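Local coordinates for tyrosyl-DNA phosphodiesterase 2 (Danio rerio, PDB 4F1H), which belongs to the endonuclease/exonuclease/phosphatase family, with a DNase I-like fold, and is seen here bound to DNA and magnesium, at residues R78-E83 and Q102-G107; V56-F61 and M73-R78; C183-D188 and V200-F205; S8-G13 and S239-I244. All coordinates share one frame; numbering follows the deposited sequence. Where two conformers were deposited one is given.

Contact 1: R78-E83 and Q102-G107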
# COMPACT_ATOMS: atom_id res chain seq x y z
N ARG B 78 13.17 19.30 -28.28
CA ARG B 78 12.01 19.64 -27.44
C ARG B 78 12.31 20.02 -26.00
O ARG B 78 11.51 20.69 -25.34
CB ARG B 78 11.00 18.47 -27.45
CG ARG B 78 10.41 18.28 -28.85
CD ARG B 78 9.10 19.01 -28.97
NE ARG B 78 8.07 18.31 -28.18
CZ ARG B 78 6.83 18.77 -27.98
NH1 ARG B 78 6.44 19.93 -28.53
NH2 ARG B 78 5.98 18.07 -27.24
N VAL B 79 13.46 19.54 -25.49
CA VAL B 79 13.81 19.61 -24.08
C VAL B 79 15.23 20.18 -23.94
O VAL B 79 16.14 19.72 -24.64
CB VAL B 79 13.79 18.14 -23.52
CG1 VAL B 79 14.32 18.07 -22.11
CG2 VAL B 79 12.35 17.56 -23.61
N LYS B 80 15.41 21.15 -23.04
CA LYS B 80 16.74 21.69 -22.75
C LYS B 80 17.20 21.14 -21.42
O LYS B 80 16.47 21.23 -20.44
CB LYS B 80 16.70 23.21 -22.71
CG LYS B 80 16.51 23.81 -24.11
CD LYS B 80 16.11 25.27 -24.04
CE LYS B 80 15.87 25.85 -25.42
NZ LYS B 80 15.51 27.29 -25.31
N PHE B 81 18.42 20.62 -21.37
CA PHE B 81 18.90 20.01 -20.15
C PHE B 81 19.46 21.05 -19.18
O PHE B 81 20.15 22.00 -19.60
CB PHE B 81 19.99 19.01 -20.54
CG PHE B 81 20.70 18.39 -19.37
CD1 PHE B 81 20.07 17.41 -18.59
CD2 PHE B 81 22.01 18.76 -19.07
CE1 PHE B 81 20.73 16.82 -17.47
CE2 PHE B 81 22.69 18.17 -17.97
CZ PHE B 81 22.05 17.17 -17.19
N LEU B 82 19.19 20.86 -17.90
CA LEU B 82 19.73 21.75 -16.85
C LEU B 82 20.81 21.07 -16.02
O LEU B 82 21.92 21.59 -15.90
CB LEU B 82 18.65 22.24 -15.89
CG LEU B 82 17.57 23.09 -16.55
CD1 LEU B 82 16.44 23.42 -15.59
CD2 LEU B 82 18.19 24.38 -17.20
N GLU B 83 20.47 19.94 -15.38
CA GLU B 83 21.43 19.23 -14.54
C GLU B 83 20.86 17.85 -14.22
O GLU B 83 19.67 17.63 -14.37
CB GLU B 83 21.70 20.02 -13.25
CG GLU B 83 20.48 20.15 -12.35
CD GLU B 83 20.85 20.64 -10.97
OE1 GLU B 83 20.67 21.84 -10.73
OE2 GLU B 83 21.31 19.84 -10.13
N GLN B 102 16.92 17.28 -14.51
CA GLN B 102 16.11 18.50 -14.50
C GLN B 102 16.26 19.16 -15.85
O GLN B 102 17.35 19.26 -16.38
CB GLN B 102 16.62 19.44 -13.40
CG GLN B 102 16.53 18.79 -12.04
CD GLN B 102 16.67 19.77 -10.90
OE1 GLN B 102 17.57 19.64 -10.05
NE2 GLN B 102 15.79 20.75 -10.88
N VAL B 103 15.14 19.55 -16.45
CA VAL B 103 15.14 20.06 -17.80
C VAL B 103 14.10 21.19 -17.90
O VAL B 103 13.32 21.39 -16.97
CB VAL B 103 14.78 18.97 -18.84
CG1 VAL B 103 15.70 17.71 -18.67
CG2 VAL B 103 13.27 18.57 -18.75
N THR B 104 14.11 21.95 -19.01
CA THR B 104 12.98 22.85 -19.31
C THR B 104 12.30 22.39 -20.60
O THR B 104 12.96 21.92 -21.53
CB THR B 104 13.36 24.36 -19.42
OG1 THR B 104 14.24 24.55 -20.51
CG2 THR B 104 14.06 24.83 -18.18
N PHE B 105 10.98 22.53 -20.64
CA PHE B 105 10.18 22.10 -21.77
C PHE B 105 9.33 23.32 -22.13
O PHE B 105 8.37 23.65 -21.42
CB PHE B 105 9.31 20.91 -21.32
CG PHE B 105 8.26 20.50 -22.32
CD1 PHE B 105 8.62 19.85 -23.50
CD2 PHE B 105 6.91 20.69 -22.04
CE1 PHE B 105 7.65 19.45 -24.43
CE2 PHE B 105 5.95 20.29 -22.94
CZ PHE B 105 6.31 19.68 -24.14
N SER B 106 9.75 24.01 -23.19
CA SER B 106 9.17 25.31 -23.56
C SER B 106 9.12 26.23 -22.33
O SER B 106 8.10 26.88 -22.07
CB SER B 106 7.78 25.12 -24.17
OG SER B 106 7.89 24.75 -25.54
N GLY B 107 10.21 26.26 -21.57
CA GLY B 107 10.32 27.15 -20.42
C GLY B 107 9.79 26.64 -19.08
O GLY B 107 10.08 27.25 -18.04
O HOH W 1 9.43 21.86 -26.51
O HOH W 2 12.25 23.43 -24.64
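A classic beta bulge marks this end of the beta hairpin formed by strands 80-88 and 97-105: Leu82 and Glu83 both face Gln102. Gln102 O accepts from Leu82 N at 2.9 Å and, weakly, from Glu83 N, while Gln102 N gives a straighter bond to Glu83 O. Beyond the bulge, Lys80 and Thr104 make a regular antiparallel hydrogen-bonded pair, with Lys80 N to Thr104 O at 3.0 Å and Thr104 N to Lys80 O at 2.9 Å. Phe81 and Val103 point to one face, where they and Val79 meet Leu74 of strand 69-75. Packing is tight there: Val79 CG1, anti to its backbone N (chi1 172°), presses to 3.4 Å from Val103 CB. On the other side Leu82 CD1 reaches across to Thr104 CG2 at 3.8 Å, and the chains of Glu83 and Gln102 run side by side. Past the strand ends the backbones part, and a water receives Ser106 N and donates to Arg78 O. The bent Arg78 chain lies alongside Phe105, its guanidinium fixed by a salt bridge to Asp36 and a bond to Asp1 O. The two planes stand 85° apart, and the ring edge of Phe105 meets one guanidinium face, Phe105 CZ lying 3.5 Å from Arg78 NH2.

Contact 2: V56-F61 and M73-R78; sequences VSYLFF and MLRKSR
Met73 lies against Phe60 and Tyr58 on one face of the beta hairpin of strands 58-62 and 69-75, at the edge of the six-stranded sheet. This is the tightly packed part. Met73 CG sits over the Phe60 ring, 3.9 Å from its centroid, in a CH-pi contact. A bend about the CG-SD bond (chi3 59°) then carries the methyl between the two aromatic residues, with Met73 CE 3.4 Å from Phe60 CZ and 3.6 Å from Tyr58 CG. The sulfur approaches both rings obliquely, as Met-aromatic contacts. Val38 and Leu40 of the neighbouring strand and Val48 and Leu51 of helix 45-54 enclose this group. On the other face Leu74 CD1 touches Phe61 CE2 at 3.7 Å. Backbone bonds between Leu59 and Leu74 hold the register. The side toward Val56 and Lys76 is looser and wet: Ser57 O accepts from Lys76 N at 3.0 Å and from a water that also takes Ser77 N, and the exposed Lys76 chain folds over until NZ makes a weak bond to Val56 O. On the Met73 face, further along, Arg75 NH1 donates to Tyr58 OH at 3.0 Å, the oxygen lying in the guanidinium plane. Tyr58 OH is also bonded to Pro35 O, an acceptor; the phenol thus accepts from a cation and donates to a carbonyl, a pairing that probably polarises the hydroxyl and fixes its rotation.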
# COMPACT_ATOMS: atom_id res chain seq x y z
N VAL B 56 19.74 9.23 -32.70
CA VAL B 56 20.58 10.42 -32.64
C VAL B 56 19.83 11.71 -32.26
O VAL B 56 20.45 12.74 -31.99
CB VAL B 56 21.40 10.61 -33.95
CG1 VAL B 56 22.39 9.45 -34.12
CG2 VAL B 56 20.49 10.68 -35.13
N SER B 57 18.50 11.65 -32.21
CA SER B 57 17.70 12.79 -31.78
C SER B 57 17.70 12.97 -30.25
O SER B 57 17.13 13.96 -29.76
CB SER B 57 16.26 12.60 -32.21
OG SER B 57 16.17 12.66 -33.62
N TYR B 58 18.34 12.04 -29.53
CA TYR B 58 18.26 12.03 -28.06
C TYR B 58 19.60 12.24 -27.38
O TYR B 58 20.64 11.74 -27.86
CB TYR B 58 17.64 10.70 -27.57
CG TYR B 58 16.17 10.61 -27.92
CD1 TYR B 58 15.78 10.07 -29.14
CD2 TYR B 58 15.19 11.07 -27.04
CE1 TYR B 58 14.40 10.02 -29.49
CE2 TYR B 58 13.81 10.99 -27.38
CZ TYR B 58 13.45 10.48 -28.61
OH TYR B 58 12.08 10.44 -28.91
N LEU B 59 19.54 12.95 -26.25
CA LEU B 59 20.63 13.09 -25.29
C LEU B 59 20.43 12.00 -24.23
O LEU B 59 19.32 11.90 -23.67
CB LEU B 59 20.55 14.48 -24.67
CG LEU B 59 21.44 14.76 -23.46
CD1 LEU B 59 22.91 14.60 -23.85
CD2 LEU B 59 21.14 16.21 -22.95
N PHE B 60 21.48 11.23 -23.93
CA PHE B 60 21.36 10.04 -23.05
C PHE B 60 22.02 10.30 -21.69
O PHE B 60 23.15 10.83 -21.63
CB PHE B 60 22.13 8.88 -23.67
CG PHE B 60 21.40 8.16 -24.77
CD1 PHE B 60 21.24 8.75 -26.01
CD2 PHE B 60 20.94 6.87 -24.56
CE1 PHE B 60 20.57 8.08 -27.04
CE2 PHE B 60 20.28 6.18 -25.59
CZ PHE B 60 20.09 6.80 -26.83
N PHE B 61 21.36 9.90 -20.60
CA PHE B 61 21.98 9.83 -19.27
C PHE B 61 21.82 8.41 -18.78
O PHE B 61 20.75 7.85 -18.89
CB PHE B 61 21.27 10.80 -18.33
CG PHE B 61 21.52 12.22 -18.69
CD1 PHE B 61 22.67 12.87 -18.23
CD2 PHE B 61 20.69 12.88 -19.60
CE1 PHE B 61 22.96 14.18 -18.63
CE2 PHE B 61 20.97 14.19 -20.00
CZ PHE B 61 22.11 14.84 -19.53
N MET B 73 16.46 9.36 -21.75
CA MET B 73 16.78 9.95 -23.06
C MET B 73 15.91 11.18 -23.19
O MET B 73 14.69 11.14 -22.90
CB MET B 73 16.44 8.96 -24.18
CG MET B 73 17.25 7.69 -24.09
SD MET B 73 16.60 6.41 -25.22
CE MET B 73 16.73 7.24 -26.83
N LEU B 74 16.52 12.29 -23.62
CA LEU B 74 15.81 13.57 -23.79
C LEU B 74 15.80 13.99 -25.26
O LEU B 74 16.84 13.99 -25.92
CB LEU B 74 16.54 14.69 -22.99
CG LEU B 74 16.73 14.39 -21.50
CD1 LEU B 74 17.56 15.49 -20.78
CD2 LEU B 74 15.37 14.18 -20.85
N ARG B 75 14.63 14.31 -25.82
CA ARG B 75 14.59 14.72 -27.22
C ARG B 75 15.16 16.13 -27.35
O ARG B 75 14.54 17.09 -26.88
CB ARG B 75 13.15 14.71 -27.74
CG ARG B 75 13.10 14.81 -29.30
CD ARG B 75 11.85 14.13 -29.90
NE ARG B 75 11.93 14.13 -31.37
CZ ARG B 75 12.18 13.06 -32.13
NH1 ARG B 75 12.34 11.85 -31.60
NH2 ARG B 75 12.26 13.19 -33.46
N LYS B 76 16.31 16.27 -28.02
CA LYS B 76 17.05 17.53 -28.01
C LYS B 76 16.27 18.70 -28.59
O LYS B 76 16.43 19.84 -28.14
CB LYS B 76 18.38 17.35 -28.74
CG LYS B 76 19.33 16.40 -28.02
CD LYS B 76 20.69 16.27 -28.75
CE LYS B 76 20.69 15.21 -29.81
NZ LYS B 76 22.02 15.16 -30.53
N SER B 77 15.40 18.42 -29.55
CA SER B 77 14.66 19.50 -30.20
C SER B 77 13.52 20.04 -29.33
O SER B 77 12.98 21.13 -29.60
CB SER B 77 14.11 19.03 -31.54
OG SER B 77 13.18 17.96 -31.36
N ARG B 78 13.17 19.30 -28.28
CA ARG B 78 12.01 19.64 -27.44
C ARG B 78 12.31 20.02 -26.00
O ARG B 78 11.51 20.69 -25.34
CB ARG B 78 11.00 18.47 -27.45
CG ARG B 78 10.41 18.28 -28.85
CD ARG B 78 9.10 19.01 -28.97
NE ARG B 78 8.07 18.31 -28.18
CZ ARG B 78 6.83 18.77 -27.98
NH1 ARG B 78 6.44 19.93 -28.53
NH2 ARG B 78 5.98 18.07 -27.24
O HOH W 3 16.13 16.11 -31.12

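Contact 3: C183-D188 and V200-F205; sequences CRYTWD and VSRCRF. With nucleotides of chain A.
Cys203 O is gripped by two backbone donors, Thr186 N at 2.9 Å and Trp187 N at 3.0 Å; the first is tilted from the carbonyl plane, the second lies in it. Cys203 N returns a bond to Trp187 O at 2.8 Å. Two residues facing one make this a classic beta bulge, where strand 187-188 pairs with strand 202-211 beside the bound DNA. In the conformer given, Arg202 CB lies over the Tyr185 ring as a CH-pi contact, and the chain, bent at chi3 (81°), brings NE to Asp188 OD2 at 2.9 Å in a salt bridge. That approach comes from above the carboxylate plane, while one guanidinium face rests on Tyr185 CD2. The backbone also meets the DNA: Arg202 N donates almost straight (176°) to O4' of DC3 of chain A at 2.9 Å. Trp187 lies alongside Phe205, CB to CD2, its NE1 bonded to Asp240; Trp187 CZ3 comes within 3.5 Å of C5' of DG2 of chain A.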
# COMPACT_ATOMS: atom_id res chain seq x y z
N CYS B 183 -5.03 -1.13 -20.15
CA CYS B 183 -3.66 -0.63 -19.99
C CYS B 183 -3.21 -0.82 -18.53
O CYS B 183 -2.44 -0.02 -17.99
CB CYS B 183 -3.53 0.82 -20.44
SG CYS B 183 -4.58 2.02 -19.56
N ARG B 184 -3.66 -1.90 -17.91
CA ARG B 184 -3.33 -2.22 -16.50
C ARG B 184 -2.03 -3.03 -16.29
O ARG B 184 -1.10 -2.56 -15.62
CB ARG B 184 -4.49 -3.01 -15.90
CG ARG B 184 -4.32 -3.33 -14.43
CD ARG B 184 -5.63 -3.92 -13.89
NE ARG B 184 -5.42 -4.34 -12.51
CZ ARG B 184 -6.38 -4.80 -11.71
NH1 ARG B 184 -7.63 -4.87 -12.14
NH2 ARG B 184 -6.08 -5.15 -10.47
N TYR B 185 -1.97 -4.24 -16.84
CA TYR B 185 -0.86 -5.13 -16.52
C TYR B 185 0.30 -4.83 -17.43
O TYR B 185 0.12 -4.75 -18.67
CB TYR B 185 -1.27 -6.60 -16.69
CG TYR B 185 -2.48 -6.90 -15.87
CD1 TYR B 185 -2.44 -6.76 -14.48
CD2 TYR B 185 -3.68 -7.28 -16.48
CE1 TYR B 185 -3.58 -7.03 -13.70
CE2 TYR B 185 -4.81 -7.54 -15.72
CZ TYR B 185 -4.75 -7.42 -14.33
OH TYR B 185 -5.88 -7.67 -13.57
N THR B 186 1.49 -4.68 -16.85
CA THR B 186 2.67 -4.32 -17.65
C THR B 186 3.70 -5.44 -17.69
O THR B 186 4.66 -5.43 -18.47
CB THR B 186 3.36 -3.03 -17.14
OG1 THR B 186 3.99 -3.28 -15.86
CG2 THR B 186 2.38 -1.83 -16.98
N TRP B 187 3.49 -6.46 -16.85
CA TRP B 187 4.34 -7.67 -16.90
C TRP B 187 3.35 -8.83 -16.77
O TRP B 187 2.77 -9.02 -15.71
CB TRP B 187 5.32 -7.65 -15.70
CG TRP B 187 6.41 -8.71 -15.79
CD1 TRP B 187 7.59 -8.65 -16.50
CD2 TRP B 187 6.38 -9.98 -15.16
NE1 TRP B 187 8.32 -9.82 -16.31
CE2 TRP B 187 7.58 -10.65 -15.50
CE3 TRP B 187 5.46 -10.62 -14.33
CZ2 TRP B 187 7.87 -11.93 -15.03
CZ3 TRP B 187 5.75 -11.89 -13.86
CH2 TRP B 187 6.95 -12.52 -14.20
N ASP B 188 3.15 -9.59 -17.85
CA ASP B 188 1.98 -10.50 -17.96
C ASP B 188 2.45 -11.77 -18.63
O ASP B 188 2.73 -11.77 -19.84
CB ASP B 188 0.95 -9.79 -18.82
CG ASP B 188 -0.33 -10.59 -19.02
OD1 ASP B 188 -0.29 -11.83 -19.01
OD2 ASP B 188 -1.39 -9.97 -19.25
N VAL B 200 0.51 -18.32 -14.64
CA VAL B 200 0.02 -17.02 -15.08
C VAL B 200 0.21 -16.00 -13.96
O VAL B 200 -0.28 -16.19 -12.85
CB VAL B 200 -1.49 -17.08 -15.46
CG1 VAL B 200 -2.05 -15.65 -15.76
CG2 VAL B 200 -1.67 -17.98 -16.67
N SER B 201 0.97 -14.94 -14.27
CA SER B 201 1.13 -13.80 -13.37
C SER B 201 0.88 -12.54 -14.20
O SER B 201 1.31 -12.47 -15.35
CB SER B 201 2.55 -13.78 -12.78
OG SER B 201 2.67 -14.79 -11.81
N ARG B 202 0.11 -11.59 -13.66
CA ARG B 202 -0.22 -10.36 -14.39
C ARG B 202 -0.02 -9.22 -13.39
O ARG B 202 -0.81 -9.08 -12.46
CB ARG B 202 -1.68 -10.39 -14.88
CG ARG B 202 -2.02 -11.64 -15.72
CD ARG B 202 -3.46 -11.60 -16.29
NE ARG B 202 -3.57 -10.78 -17.50
CZ ARG B 202 -4.72 -10.31 -17.98
NH1 ARG B 202 -5.86 -10.57 -17.35
NH2 ARG B 202 -4.73 -9.58 -19.09
N CYS B 203 1.04 -8.43 -13.56
CA CYS B 203 1.50 -7.48 -12.55
C CYS B 203 1.61 -6.07 -13.11
O CYS B 203 1.95 -5.87 -14.30
CB CYS B 203 2.90 -7.90 -12.11
SG CYS B 203 2.91 -9.56 -11.37
N ARG B 204 1.29 -5.08 -12.28
CA ARG B 204 1.41 -3.69 -12.73
C ARG B 204 2.70 -3.11 -12.12
O ARG B 204 2.66 -2.33 -11.18
CB ARG B 204 0.18 -2.86 -12.34
CG ARG B 204 0.17 -1.45 -12.99
CD ARG B 204 -1.16 -0.74 -12.80
NE ARG B 204 -1.36 -0.25 -11.42
CZ ARG B 204 -0.97 0.93 -10.96
NH1 ARG B 204 -0.28 1.78 -11.74
NH2 ARG B 204 -1.23 1.27 -9.71
N PHE B 205 3.83 -3.52 -12.67
CA PHE B 205 5.15 -3.16 -12.11
C PHE B 205 5.60 -1.78 -12.59
O PHE B 205 6.31 -1.06 -11.87
CB PHE B 205 6.20 -4.20 -12.56
CG PHE B 205 6.11 -5.53 -11.83
CD1 PHE B 205 5.49 -5.64 -10.58
CD2 PHE B 205 6.68 -6.67 -12.41
CE1 PHE B 205 5.44 -6.90 -9.92
CE2 PHE B 205 6.63 -7.89 -11.77
CZ PHE B 205 6.01 -8.00 -10.51
P DC A 3 2.74 -11.87 -7.68
OP1 DC A 3 3.56 -10.80 -7.11
OP2 DC A 3 2.19 -12.95 -6.79
O5' DC A 3 1.52 -11.24 -8.47
C5' DC A 3 0.81 -12.12 -9.38
C4' DC A 3 -0.32 -11.32 -9.98
O4' DC A 3 -1.00 -12.09 -11.03
C3' DC A 3 -1.37 -10.86 -8.98
O3' DC A 3 -1.59 -9.47 -9.24
C2' DC A 3 -2.57 -11.76 -9.31
C1' DC A 3 -2.40 -11.94 -10.82
N1 DC A 3 -2.95 -13.20 -11.38
C2 DC A 3 -3.78 -13.10 -12.51
O2 DC A 3 -4.06 -11.98 -12.97
N3 DC A 3 -4.27 -14.26 -13.04
C4 DC A 3 -3.94 -15.43 -12.48
N4 DC A 3 -4.45 -16.54 -13.05
C5 DC A 3 -3.09 -15.54 -11.33
C6 DC A 3 -2.61 -14.40 -10.82
P DG A 2 8.79 -11.87 -9.20
OP1 DG A 2 8.23 -10.51 -8.95
OP2 DG A 2 9.62 -12.55 -8.14
O5' DG A 2 7.63 -12.93 -9.48
C5' DG A 2 6.72 -12.64 -10.53
C4' DG A 2 5.39 -13.24 -10.14
O4' DG A 2 5.47 -14.69 -10.31
C3' DG A 2 4.92 -12.99 -8.72
O3' DG A 2 3.56 -12.57 -8.88
C2' DG A 2 4.99 -14.37 -8.06
C1' DG A 2 4.75 -15.28 -9.26
N9 DG A 2 5.28 -16.63 -9.13
C8 DG A 2 6.61 -17.03 -8.93
N7 DG A 2 6.74 -18.35 -8.89
C5 DG A 2 5.42 -18.83 -9.07
C6 DG A 2 4.90 -20.16 -9.11
O6 DG A 2 5.53 -21.20 -9.00
N1 DG A 2 3.52 -20.20 -9.31
C2 DG A 2 2.73 -19.08 -9.48
N2 DG A 2 1.41 -19.27 -9.66
N3 DG A 2 3.19 -17.83 -9.42
C4 DG A 2 4.54 -17.78 -9.24
P DA A 4 -2.51 -8.58 -8.27
OP1 DA A 4 -2.13 -7.16 -8.49
OP2 DA A 4 -2.38 -9.12 -6.89
O5' DA A 4 -3.98 -8.87 -8.77
C5' DA A 4 -4.37 -8.46 -10.09
C4' DA A 4 -5.79 -8.94 -10.32
O4' DA A 4 -5.79 -10.38 -10.49
C3' DA A 4 -6.78 -8.66 -9.18
O3' DA A 4 -7.89 -8.15 -9.89
C2' DA A 4 -7.05 -10.03 -8.54
C1' DA A 4 -6.90 -10.92 -9.77
N9 DA A 4 -6.53 -12.31 -9.51
C8 DA A 4 -5.74 -12.81 -8.50
N7 DA A 4 -5.56 -14.11 -8.56
C5 DA A 4 -6.25 -14.49 -9.72
C6 DA A 4 -6.43 -15.76 -10.34
N6 DA A 4 -5.91 -16.90 -9.86
N1 DA A 4 -7.17 -15.80 -11.47
C2 DA A 4 -7.69 -14.65 -11.96
N3 DA A 4 -7.59 -13.41 -11.46
C4 DA A 4 -6.83 -13.40 -10.33

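Contact 4: S8-G13 and S239-I244. With nucleotides of chain A.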
# COMPACT_ATOMS: atom_id res chain seq x y z
N SER B 8 8.13 4.81 -20.98
CA SER B 8 8.94 4.18 -19.93
C SER B 8 8.94 2.68 -20.24
O SER B 8 7.90 2.08 -20.56
CB SER B 8 8.32 4.40 -18.55
OG SER B 8 9.12 3.81 -17.51
N TRP B 9 10.11 2.06 -20.16
CA TRP B 9 10.19 0.64 -20.57
C TRP B 9 11.38 -0.05 -19.93
O TRP B 9 12.53 0.41 -20.06
CB TRP B 9 10.32 0.57 -22.09
CG TRP B 9 9.76 -0.68 -22.74
CD1 TRP B 9 9.58 -1.93 -22.20
CD2 TRP B 9 9.28 -0.74 -24.09
NE1 TRP B 9 9.02 -2.78 -23.16
CE2 TRP B 9 8.87 -2.07 -24.33
CE3 TRP B 9 9.22 0.18 -25.13
CZ2 TRP B 9 8.32 -2.50 -25.55
CZ3 TRP B 9 8.69 -0.25 -26.39
CH2 TRP B 9 8.25 -1.59 -26.56
N ASN B 10 11.13 -1.19 -19.28
CA ASN B 10 12.23 -2.07 -18.88
C ASN B 10 12.52 -2.95 -20.10
O ASN B 10 11.68 -3.76 -20.52
CB ASN B 10 11.78 -2.90 -17.64
CG ASN B 10 12.81 -3.92 -17.21
OD1 ASN B 10 13.53 -4.46 -18.04
ND2 ASN B 10 12.87 -4.21 -15.92
N VAL B 11 13.74 -2.80 -20.64
CA VAL B 11 14.12 -3.43 -21.91
C VAL B 11 14.62 -4.85 -21.76
O VAL B 11 14.92 -5.51 -22.77
CB VAL B 11 15.15 -2.57 -22.71
CG1 VAL B 11 14.58 -1.14 -22.86
CG2 VAL B 11 16.54 -2.53 -21.98
N ASP B 12 14.73 -5.33 -20.52
CA ASP B 12 15.13 -6.72 -20.25
C ASP B 12 16.51 -7.03 -20.87
O ASP B 12 16.69 -8.04 -21.54
CB ASP B 12 14.10 -7.73 -20.74
CG ASP B 12 14.29 -9.11 -20.13
OD1 ASP B 12 15.15 -9.28 -19.23
OD2 ASP B 12 13.57 -10.04 -20.54
N GLY B 13 17.48 -6.18 -20.58
CA GLY B 13 18.85 -6.38 -21.03
C GLY B 13 19.53 -7.62 -20.45
O GLY B 13 20.54 -8.06 -20.99
N SER B 239 10.45 -7.00 -25.11
CA SER B 239 10.81 -7.26 -23.71
C SER B 239 9.81 -8.17 -23.04
O SER B 239 8.74 -8.39 -23.59
CB SER B 239 10.78 -5.91 -22.99
OG SER B 239 11.14 -6.05 -21.65
N ASP B 240 10.14 -8.67 -21.84
CA ASP B 240 9.12 -9.34 -21.04
C ASP B 240 8.12 -8.35 -20.41
O ASP B 240 7.07 -8.77 -19.90
CB ASP B 240 9.75 -10.27 -19.99
CG ASP B 240 10.61 -9.53 -18.98
OD1 ASP B 240 11.09 -8.39 -19.24
OD2 ASP B 240 10.83 -10.13 -17.89
N HIS B 241 8.46 -7.05 -20.43
CA HIS B 241 7.52 -6.00 -20.02
C HIS B 241 6.89 -5.35 -21.23
O HIS B 241 7.52 -5.28 -22.28
CB HIS B 241 8.27 -4.87 -19.29
CG HIS B 241 8.80 -5.25 -17.94
ND1 HIS B 241 8.32 -4.69 -16.78
CD2 HIS B 241 9.83 -6.06 -17.58
CE1 HIS B 241 9.00 -5.16 -15.74
NE2 HIS B 241 9.91 -6.01 -16.20
N TRP B 242 5.68 -4.81 -21.04
CA TRP B 242 5.13 -3.89 -22.02
C TRP B 242 5.67 -2.50 -21.69
O TRP B 242 5.98 -2.20 -20.52
CB TRP B 242 3.61 -3.90 -21.93
CG TRP B 242 2.96 -5.26 -22.09
CD1 TRP B 242 1.89 -5.71 -21.38
CD2 TRP B 242 3.26 -6.29 -23.05
NE1 TRP B 242 1.52 -6.95 -21.81
CE2 TRP B 242 2.33 -7.33 -22.84
CE3 TRP B 242 4.21 -6.43 -24.05
CZ2 TRP B 242 2.35 -8.51 -23.61
CZ3 TRP B 242 4.21 -7.59 -24.82
CH2 TRP B 242 3.29 -8.60 -24.59
N GLY B 243 5.84 -1.65 -22.71
CA GLY B 243 6.22 -0.28 -22.45
C GLY B 243 5.00 0.58 -22.19
O GLY B 243 3.88 0.19 -22.52
N ILE B 244 5.20 1.73 -21.55
CA ILE B 244 4.10 2.67 -21.35
C ILE B 244 4.37 3.90 -22.21
O ILE B 244 5.44 4.49 -22.13
CB ILE B 244 4.00 3.15 -19.90
CG1 ILE B 244 3.64 1.97 -18.98
CG2 ILE B 244 2.89 4.20 -19.74
CD1 ILE B 244 3.70 2.33 -17.48
OP3 DT A 1 12.67 -6.48 -12.19
P DT A 1 11.61 -7.10 -13.05
OP1 DT A 1 11.88 -7.11 -14.48
OP2 DT A 1 10.30 -6.37 -12.93
O5' DT A 1 11.36 -8.54 -12.46
C5' DT A 1 10.62 -9.47 -13.27
C4' DT A 1 10.57 -10.77 -12.50
O4' DT A 1 11.90 -11.37 -12.63
C3' DT A 1 10.28 -10.66 -11.00
O3' DT A 1 9.59 -11.85 -10.57
C2' DT A 1 11.67 -10.61 -10.37
C1' DT A 1 12.43 -11.56 -11.31
N1 DT A 1 13.91 -11.35 -11.31
C2 DT A 1 14.71 -12.39 -10.87
O2 DT A 1 14.25 -13.48 -10.47
N3 DT A 1 16.05 -12.11 -10.90
C4 DT A 1 16.67 -10.94 -11.32
O4 DT A 1 17.91 -10.82 -11.30
C5 DT A 1 15.76 -9.90 -11.76
C7 DT A 1 16.28 -8.57 -12.19
C6 DT A 1 14.44 -10.14 -11.74
O HOH W 4 8.40 -1.74 -18.80
O HOH W 5 12.98 -7.42 -17.71
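Ser8 and Ile244 form an antiparallel hydrogen-bonded pair, Ser8 N to Ile244 O and Ile244 N to Ser8 O both 2.9 Å, after which the backbones part and a water joins Asn10 N to Trp242 O. The Trp9 indole lies flat on the bare backbone of Gly243, whose CA is 3.5 Å from the centroid of the five-membered ring. Its NE1 donates to His241 O at 3.0 Å, from 56° above the carbonyl plane. Ser239 OG, anti to its own N (chi1 -178°), donates to Asn10 O at 2.6 Å and accepts from His241 N, closing an ST turn; Asn10 OD1 likewise takes Asp12 N in an Asx turn. Between the two turns Asn10 and His241 are stacked, amide and imidazole planes 12° apart and Asn10 CB over the ring centre. Asn10 ND2 bonds to Asp152, His241 ND1 to Asp206. From the ring edge, His241 NE2 donates to OP1 of DT1 of chain A at 2.8 Å. An Asp-His pair and an asparagine at the end of a central strand, with a magnesium ion near it, are typical of the phosphate-binding site of the DNase I-like fold.

In the fold
Contacts 2 and 4 lie in the six-stranded sheet, contacts 1 and 3 in the other, the two layers of the DNase I-like sandwich. Contacts 1 and 2, centres 11 Å apart, share Arg78 and pack across the layers, with Phe81 stacked on Phe61 and Val103 touching Leu74. They stand well away from the DNA, their nearest atoms about 24 and 18 Å from it. Contacts 3 and 4, centres 12 Å apart, meet at the bound nucleotides: Thr186 O is 2.8 Å from Trp242 N, a probable hydrogen bond, and Trp187 CD1 packs 3.5 Å from His241 NE2. Contact 4 faces the terminal phosphate and the magnesium ion, contact 3 the sugars that follow.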